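Blr3880 protein (Bradyrhizobium japonicum, PDB 2OOD) probably catalyses the zinc-dependent hydrolytic deamination of guanine to xanthine and ammonia, a step of purine degradation. Local coordinates at residues L128-T133 and V453-V458; I190-H194 and H226-W230; N232-S236 and Y255-Y259. All coordinates share one frame. Residue numbers count along the deposited sequence, not the author numbering.

Interaction 1: L128-T133 and V453-V458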
# COMPACT_ATOMS: atom_id res chain seq x y z
N LEU A 128 8.65 -1.51 -17.22
CA LEU A 128 10.09 -1.61 -17.13
C LEU A 128 10.65 -0.78 -15.98
O LEU A 128 11.56 -1.22 -15.26
CB LEU A 128 10.73 -1.18 -18.45
CG LEU A 128 10.48 -2.11 -19.64
CD1 LEU A 128 11.01 -1.45 -20.89
CD2 LEU A 128 11.14 -3.46 -19.42
N ALA A 129 10.10 0.41 -15.80
CA ALA A 129 10.55 1.29 -14.73
C ALA A 129 10.11 0.70 -13.40
O ALA A 129 10.55 1.14 -12.34
CB ALA A 129 9.95 2.67 -14.90
N ALA A 130 9.25 -0.31 -13.46
CA ALA A 130 8.73 -0.95 -12.26
C ALA A 130 9.42 -2.28 -11.94
O ALA A 130 9.22 -2.83 -10.86
CB ALA A 130 7.23 -1.16 -12.38
N GLY A 131 10.21 -2.79 -12.87
CA GLY A 131 10.90 -4.05 -12.63
C GLY A 131 10.30 -5.25 -13.32
O GLY A 131 10.87 -6.35 -13.26
N THR A 132 9.17 -5.07 -13.99
CA THR A 132 8.49 -6.16 -14.69
C THR A 132 9.01 -6.31 -16.10
O THR A 132 8.96 -5.37 -16.89
CB THR A 132 6.96 -5.92 -14.79
OG1 THR A 132 6.40 -5.89 -13.47
CG2 THR A 132 6.30 -7.04 -15.58
N THR A 133 9.51 -7.50 -16.42
CA THR A 133 10.04 -7.77 -17.75
C THR A 133 9.11 -8.68 -18.55
O THR A 133 9.19 -8.73 -19.78
CB THR A 133 11.43 -8.42 -17.67
OG1 THR A 133 11.35 -9.61 -16.87
CG2 THR A 133 12.42 -7.47 -17.06
N VAL A 453 14.07 -0.06 -7.97
CA VAL A 453 14.40 -0.63 -9.27
C VAL A 453 15.37 0.34 -9.94
O VAL A 453 14.97 1.41 -10.41
CB VAL A 453 13.14 -0.79 -10.13
CG1 VAL A 453 13.51 -1.35 -11.50
CG2 VAL A 453 12.17 -1.70 -9.43
N ASP A 454 16.64 -0.04 -9.97
CA ASP A 454 17.67 0.82 -10.55
C ASP A 454 17.95 0.52 -12.03
O ASP A 454 18.18 1.43 -12.82
CB ASP A 454 18.96 0.71 -9.74
CG ASP A 454 19.91 1.86 -10.00
OD1 ASP A 454 19.49 3.02 -9.83
OD2 ASP A 454 21.07 1.59 -10.39
N GLU A 455 17.92 -0.76 -12.40
CA GLU A 455 18.16 -1.13 -13.78
C GLU A 455 17.30 -2.32 -14.16
O GLU A 455 17.14 -3.24 -13.37
CB GLU A 455 19.63 -1.48 -13.99
CG GLU A 455 20.61 -0.35 -13.74
CD GLU A 455 22.06 -0.75 -14.00
OE1 GLU A 455 22.28 -1.73 -14.75
OE2 GLU A 455 22.97 -0.08 -13.47
N THR A 456 16.73 -2.29 -15.36
CA THR A 456 15.91 -3.39 -15.84
C THR A 456 16.52 -3.86 -17.17
O THR A 456 16.67 -3.07 -18.09
CB THR A 456 14.45 -2.96 -16.10
OG1 THR A 456 13.89 -2.42 -14.89
CG2 THR A 456 13.62 -4.15 -16.53
N TRP A 457 16.88 -5.13 -17.25
CA TRP A 457 17.49 -5.68 -18.45
C TRP A 457 16.59 -6.72 -19.11
O TRP A 457 15.90 -7.48 -18.44
CB TRP A 457 18.83 -6.34 -18.11
CG TRP A 457 19.87 -5.40 -17.56
CD1 TRP A 457 19.77 -4.62 -16.45
CD2 TRP A 457 21.19 -5.17 -18.09
NE1 TRP A 457 20.93 -3.91 -16.25
CE2 TRP A 457 21.82 -4.23 -17.25
CE3 TRP A 457 21.89 -5.67 -19.19
CZ2 TRP A 457 23.13 -3.78 -17.48
CZ3 TRP A 457 23.20 -5.21 -19.42
CH2 TRP A 457 23.79 -4.28 -18.57
N VAL A 458 16.60 -6.75 -20.44
CA VAL A 458 15.81 -7.70 -21.19
C VAL A 458 16.71 -8.32 -22.24
O VAL A 458 17.20 -7.62 -23.13
CB VAL A 458 14.64 -7.02 -21.90
CG1 VAL A 458 13.83 -8.04 -22.67
CG2 VAL A 458 13.77 -6.31 -20.90
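The side chain of Thr456 covers the C-terminal end of helix 113-129: its hydroxyl OG1 donates a hydrogen bond to Leu128 O over 2.6 Å, while its methyl CG2 lies 3.9 Å from Leu128 CD2 and 3.6 Å from Thr133 CG2. The carbonyl of Leu128 is also used within its own segment, where Gly131 N bonds to Leu128 O at 3.2 Å as the helix closes in a Schellman motif. Gly131 has phi 104°, and two tests bear on its lack of a side chain: a CB would be jammed against the preceding carbonyl O, and an ideal CB would fall 3.4 Å from Val453 CG2. Val453 packs on the turn itself, with CG2 3.5 Å from Ala130 O and CB 3.9 Å from Ala129 O. Beyond Thr456, Val458 CG2 stands 4.2 Å from both Leu128 CD2 and Thr133 CG2. Val453, Thr456 and Val458 point toward the turn, whereas Asp454 and Glu455 point away; the last two both face Ala408 in a classic beta bulge, and each forms a salt bridge with Lys465. Gly131 and Thr133 bond through their backbones to Phe75 of strand 70-81. One short hydroxyl-to-carbonyl bond set among methyl contacts thus joins the strand to the buried turn, so the Leu128 carbonyl accepts from both Thr456 OG1 and Gly131 N.

Interaction 2: I190-H194 and H226-W230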
# COMPACT_ATOMS: atom_id res chain seq x y z
N ILE A 190 -3.49 -15.38 -33.58
CA ILE A 190 -2.69 -16.53 -33.17
C ILE A 190 -1.71 -16.85 -34.30
O ILE A 190 -0.56 -17.23 -34.07
CB ILE A 190 -3.56 -17.78 -32.91
CG1 ILE A 190 -4.43 -17.55 -31.66
CG2 ILE A 190 -2.68 -19.01 -32.72
CD1 ILE A 190 -5.50 -18.59 -31.43
N ALA A 191 -2.18 -16.67 -35.53
CA ALA A 191 -1.38 -16.91 -36.72
C ALA A 191 -0.18 -15.97 -36.74
O ALA A 191 0.97 -16.41 -36.73
CB ALA A 191 -2.22 -16.70 -37.97
N GLN A 192 -0.47 -14.68 -36.74
CA GLN A 192 0.57 -13.65 -36.77
C GLN A 192 1.52 -13.56 -35.59
O GLN A 192 2.68 -13.21 -35.78
CB GLN A 192 -0.06 -12.27 -36.96
CG GLN A 192 -0.60 -12.01 -38.34
CD GLN A 192 -0.75 -10.52 -38.59
OE1 GLN A 192 0.09 -9.72 -38.17
NE2 GLN A 192 -1.83 -10.14 -39.30
N TYR A 193 1.05 -13.86 -34.38
CA TYR A 193 1.90 -13.69 -33.22
C TYR A 193 2.32 -14.85 -32.35
O TYR A 193 3.46 -14.89 -31.89
CB TYR A 193 1.29 -12.62 -32.33
CG TYR A 193 0.98 -11.34 -33.08
CD1 TYR A 193 2.00 -10.50 -33.50
CD2 TYR A 193 -0.32 -10.98 -33.35
CE1 TYR A 193 1.73 -9.32 -34.18
CE2 TYR A 193 -0.61 -9.79 -34.04
CZ TYR A 193 0.42 -8.97 -34.44
OH TYR A 193 0.14 -7.78 -35.10
N HIS A 194 1.43 -15.81 -32.11
CA HIS A 194 1.82 -16.90 -31.24
C HIS A 194 3.15 -17.59 -31.57
O HIS A 194 3.37 -18.08 -32.68
CB HIS A 194 0.72 -17.95 -31.13
CG HIS A 194 1.03 -19.01 -30.11
ND1 HIS A 194 1.27 -18.72 -28.79
CD2 HIS A 194 1.24 -20.34 -30.25
CE1 HIS A 194 1.62 -19.82 -28.15
NE2 HIS A 194 1.61 -20.82 -29.01
N HIS A 226 -5.58 -25.02 -31.32
CA HIS A 226 -4.29 -24.44 -30.96
C HIS A 226 -3.90 -24.84 -29.55
O HIS A 226 -3.76 -24.00 -28.66
CB HIS A 226 -4.38 -22.93 -31.07
CG HIS A 226 -4.66 -22.45 -32.46
ND1 HIS A 226 -3.69 -22.37 -33.43
CD2 HIS A 226 -5.81 -22.05 -33.05
CE1 HIS A 226 -4.22 -21.95 -34.56
NE2 HIS A 226 -5.51 -21.74 -34.36
N PRO A 227 -3.70 -26.14 -29.32
CA PRO A 227 -3.33 -26.68 -28.01
C PRO A 227 -2.18 -25.98 -27.29
O PRO A 227 -2.12 -25.99 -26.06
CB PRO A 227 -3.00 -28.14 -28.33
CG PRO A 227 -2.48 -28.06 -29.73
CD PRO A 227 -3.50 -27.15 -30.37
N ASP A 228 -1.28 -25.36 -28.05
CA ASP A 228 -0.13 -24.69 -27.45
C ASP A 228 -0.46 -23.34 -26.84
O ASP A 228 0.31 -22.82 -26.03
CB ASP A 228 0.98 -24.52 -28.49
CG ASP A 228 2.34 -24.28 -27.85
OD1 ASP A 228 2.84 -25.19 -27.15
OD2 ASP A 228 2.91 -23.18 -28.06
N CYS A 229 -1.59 -22.76 -27.23
CA CYS A 229 -2.00 -21.46 -26.71
C CYS A 229 -2.45 -21.48 -25.25
O CYS A 229 -2.99 -22.47 -24.76
CB CYS A 229 -3.13 -20.88 -27.55
SG CYS A 229 -2.63 -20.14 -29.11
N TRP A 230 -2.22 -20.36 -24.57
CA TRP A 230 -2.61 -20.18 -23.18
C TRP A 230 -4.08 -19.76 -23.12
O TRP A 230 -4.68 -19.40 -24.14
CB TRP A 230 -1.78 -19.06 -22.54
CG TRP A 230 -0.45 -19.47 -21.98
CD1 TRP A 230 -0.09 -19.45 -20.67
CD2 TRP A 230 0.71 -19.92 -22.70
NE1 TRP A 230 1.22 -19.85 -20.53
CE2 TRP A 230 1.73 -20.14 -21.76
CE3 TRP A 230 0.99 -20.15 -24.06
CZ2 TRP A 230 3.01 -20.58 -22.13
CZ3 TRP A 230 2.26 -20.59 -24.42
CH2 TRP A 230 3.25 -20.80 -23.46
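Two successive helix-to-strand connections of the beta/alpha barrel meet here, the C-terminal end of helix 179-193 and the turn that follows helix 213-225. The bond Cys229 N to His226 O of 2.9 Å closes that turn, and the phi/psi of Pro227 (-49/-27°) and Asp228 (-78/-18°) make it a type I beta turn. His194, which loses the most surface of the ten residues (80 Å²), has its CA-to-CB bond directed toward the turn, and its ring meets Asp228, Cys229 and Trp230. His194 NE2 donates to Asp228 OD2 at 2.9 Å with an N-H...acceptor angle of 155°, a His-carboxylate hydrogen bond made near the ring plane. Over one face lies Cys229 SG, 4.0 Å from the centroid of the His194 ring and 11° off the normal, a sulfur-aromatic contact; at the ring edge, His194 CE1 is 3.9 Å from Trp230 CZ3. Ile190, four residues earlier, makes a second set of contacts. Ile190 CG2 sits 3.8 Å from the centroid of the His226 ring, 22° off the normal, a CH-pi interaction, and is also 3.8 Å from Cys229 SG. Behind them runs strand 199-205: Ile190 rests on its Tyr201 and Ile203, His194 ND1 bonds to the backbone N of Tyr201, and Trp230, whose NE1 bonds to Leu389 O, begins the adjacent parallel strand 230-234.

Interaction 3: N232-S236 and Y255-Y259. With ZN (zinc ion), chain B; GUN (guanine), chain C.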
# COMPACT_ATOMS: atom_id res chain seq x y z
N ASN A 232 -6.45 -17.22 -20.65
CA ASN A 232 -6.37 -16.21 -19.60
C ASN A 232 -7.75 -15.62 -19.31
O ASN A 232 -8.44 -15.18 -20.23
CB ASN A 232 -5.39 -15.12 -20.06
CG ASN A 232 -5.23 -13.99 -19.06
OD1 ASN A 232 -5.14 -14.22 -17.85
ND2 ASN A 232 -5.18 -12.77 -19.56
N THR A 233 -8.14 -15.60 -18.04
CA THR A 233 -9.46 -15.06 -17.67
C THR A 233 -9.56 -14.64 -16.20
O THR A 233 -8.55 -14.55 -15.50
CB THR A 233 -10.57 -16.11 -17.97
OG1 THR A 233 -11.86 -15.49 -17.88
CG2 THR A 233 -10.50 -17.27 -16.99
N HIS A 234 -10.78 -14.36 -15.74
CA HIS A 234 -11.03 -13.97 -14.36
C HIS A 234 -11.97 -14.98 -13.72
O HIS A 234 -12.82 -15.55 -14.39
CB HIS A 234 -11.66 -12.59 -14.28
CG HIS A 234 -10.80 -11.52 -14.88
ND1 HIS A 234 -10.95 -11.09 -16.17
CD2 HIS A 234 -9.78 -10.81 -14.36
CE1 HIS A 234 -10.06 -10.15 -16.43
NE2 HIS A 234 -9.34 -9.96 -15.34
N ILE A 235 -11.82 -15.18 -12.42
CA ILE A 235 -12.66 -16.15 -11.73
C ILE A 235 -12.89 -15.81 -10.26
O ILE A 235 -11.95 -15.51 -9.53
CB ILE A 235 -12.01 -17.57 -11.85
CG1 ILE A 235 -12.93 -18.65 -11.28
CG2 ILE A 235 -10.69 -17.61 -11.10
CD1 ILE A 235 -12.38 -20.05 -11.47
N SER A 236 -14.16 -15.81 -9.84
CA SER A 236 -14.52 -15.56 -8.44
C SER A 236 -13.90 -14.33 -7.77
O SER A 236 -13.39 -14.45 -6.65
CB SER A 236 -14.17 -16.79 -7.62
OG SER A 236 -14.64 -17.95 -8.25
N TYR A 255 -18.24 -21.15 -10.18
CA TYR A 255 -17.58 -20.32 -11.18
C TYR A 255 -16.58 -21.13 -12.02
O TYR A 255 -16.56 -21.01 -13.25
CB TYR A 255 -16.89 -19.14 -10.49
CG TYR A 255 -16.76 -17.91 -11.36
CD1 TYR A 255 -17.03 -16.64 -10.84
CD2 TYR A 255 -16.35 -17.99 -12.68
CE1 TYR A 255 -16.88 -15.49 -11.62
CE2 TYR A 255 -16.19 -16.85 -13.47
CZ TYR A 255 -16.45 -15.60 -12.93
OH TYR A 255 -16.26 -14.46 -13.70
N LEU A 256 -15.75 -21.93 -11.37
CA LEU A 256 -14.77 -22.74 -12.09
C LEU A 256 -15.50 -23.74 -13.00
O LEU A 256 -14.99 -24.11 -14.06
CB LEU A 256 -13.88 -23.51 -11.11
CG LEU A 256 -12.79 -24.42 -11.68
CD1 LEU A 256 -11.81 -23.61 -12.49
CD2 LEU A 256 -12.07 -25.11 -10.56
N GLY A 257 -16.69 -24.16 -12.60
CA GLY A 257 -17.46 -25.11 -13.38
C GLY A 257 -17.82 -24.59 -14.76
O GLY A 257 -17.92 -25.37 -15.71
N VAL A 258 -18.03 -23.28 -14.86
CA VAL A 258 -18.38 -22.68 -16.14
C VAL A 258 -17.27 -22.89 -17.16
O VAL A 258 -17.54 -23.24 -18.31
CB VAL A 258 -18.61 -21.17 -15.99
CG1 VAL A 258 -18.98 -20.56 -17.34
CG2 VAL A 258 -19.71 -20.91 -14.96
N TYR A 259 -16.02 -22.69 -16.74
CA TYR A 259 -14.88 -22.86 -17.63
C TYR A 259 -14.56 -24.32 -17.93
O TYR A 259 -14.02 -24.62 -18.99
CB TYR A 259 -13.63 -22.18 -17.06
CG TYR A 259 -13.78 -20.70 -16.89
CD1 TYR A 259 -14.15 -19.89 -17.95
CD2 TYR A 259 -13.58 -20.10 -15.65
CE1 TYR A 259 -14.33 -18.52 -17.79
CE2 TYR A 259 -13.75 -18.73 -15.48
CZ TYR A 259 -14.13 -17.95 -16.55
OH TYR A 259 -14.32 -16.60 -16.37
ZN ZN B . -8.21 -8.29 -14.35
N9 GUN C . -13.03 -9.06 -15.37
C8 GUN C . -14.32 -8.64 -15.28
N7 GUN C . -14.45 -7.76 -14.33
C5 GUN C . -13.25 -7.55 -13.75
C6 GUN C . -12.78 -6.72 -12.67
O6 GUN C . -13.55 -5.96 -12.06
N1 GUN C . -11.43 -6.78 -12.35
C2 GUN C . -10.56 -7.62 -13.03
N2 GUN C . -9.22 -7.65 -12.70
N3 GUN C . -10.99 -8.39 -14.02
C4 GUN C . -12.31 -8.39 -14.40
O HOH W 1 -8.17 -5.88 -13.50
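Ile235, Tyr255 and Tyr259, burying 66, 65 and 59 Å², carry most of this contact between the end of strand 230-234 and helix 255-260. Ile235 reaches the helix with CD1, 3.7 Å from both CA and CD1 of Leu256, and with CG1, 3.8 Å from Tyr255 CD2. The Tyr255 ring lies against the backbone just beyond the strand: Ile235 CA is 4.0 Å from its centroid and 12° off the normal, a CH-pi contact over the face, and Ser236 N is 3.2 Å from Tyr255 CD1; the Tyr255 hydroxyl bonds to Glu241. Thr233 CG2 stands over the Tyr259 ring, 4.0 Å from the centroid and 23° off the normal, and Tyr259 OH donates to His234 O at 2.7 Å. Tyr259 OH also bonds to Ala208 N, and Thr233 OG1 to Pro205 O. The His234 imidazole bonds through ND1 to Arg206 O and extends to the metal: His234 NE2 lies 2.2 Å from ZN, whose other ligands include guanine N2 at 2.0 Å, with His79, His81 and Asp326 completing the site. The axes of the segments 232-234 and 255-259 approach to 11.0 Å at 150°, nearly antiparallel. Metal ligands at the C-terminal ends of barrel strands, as here with His234 at the end of strand 230-234, are characteristic of the amidohydrolase TIM barrel.

How the interactions relate
The three contacts belong to one amidohydrolase fold and bear on one large curled beta sheet. Interaction 1 joins residues 320 positions apart, and both other contacts fall between its segments; interaction 2 then closes before interaction 3 opens, their segments 226-230 and 232-236 adjoining in sequence. Strand 230-234 links these two: Trp230 at its start belongs to interaction 2, and His234 at its end binds zinc in interaction 3; the centres of interactions 2 and 3 lie 21 Å apart. Interaction 1 lies 27 Å and 31 Å, centre to centre, from interactions 2 and 3, and across the chain's centre from the latter. The packing of strand 453-458 on the helix-to-strand turn thus lies well away from the zinc site.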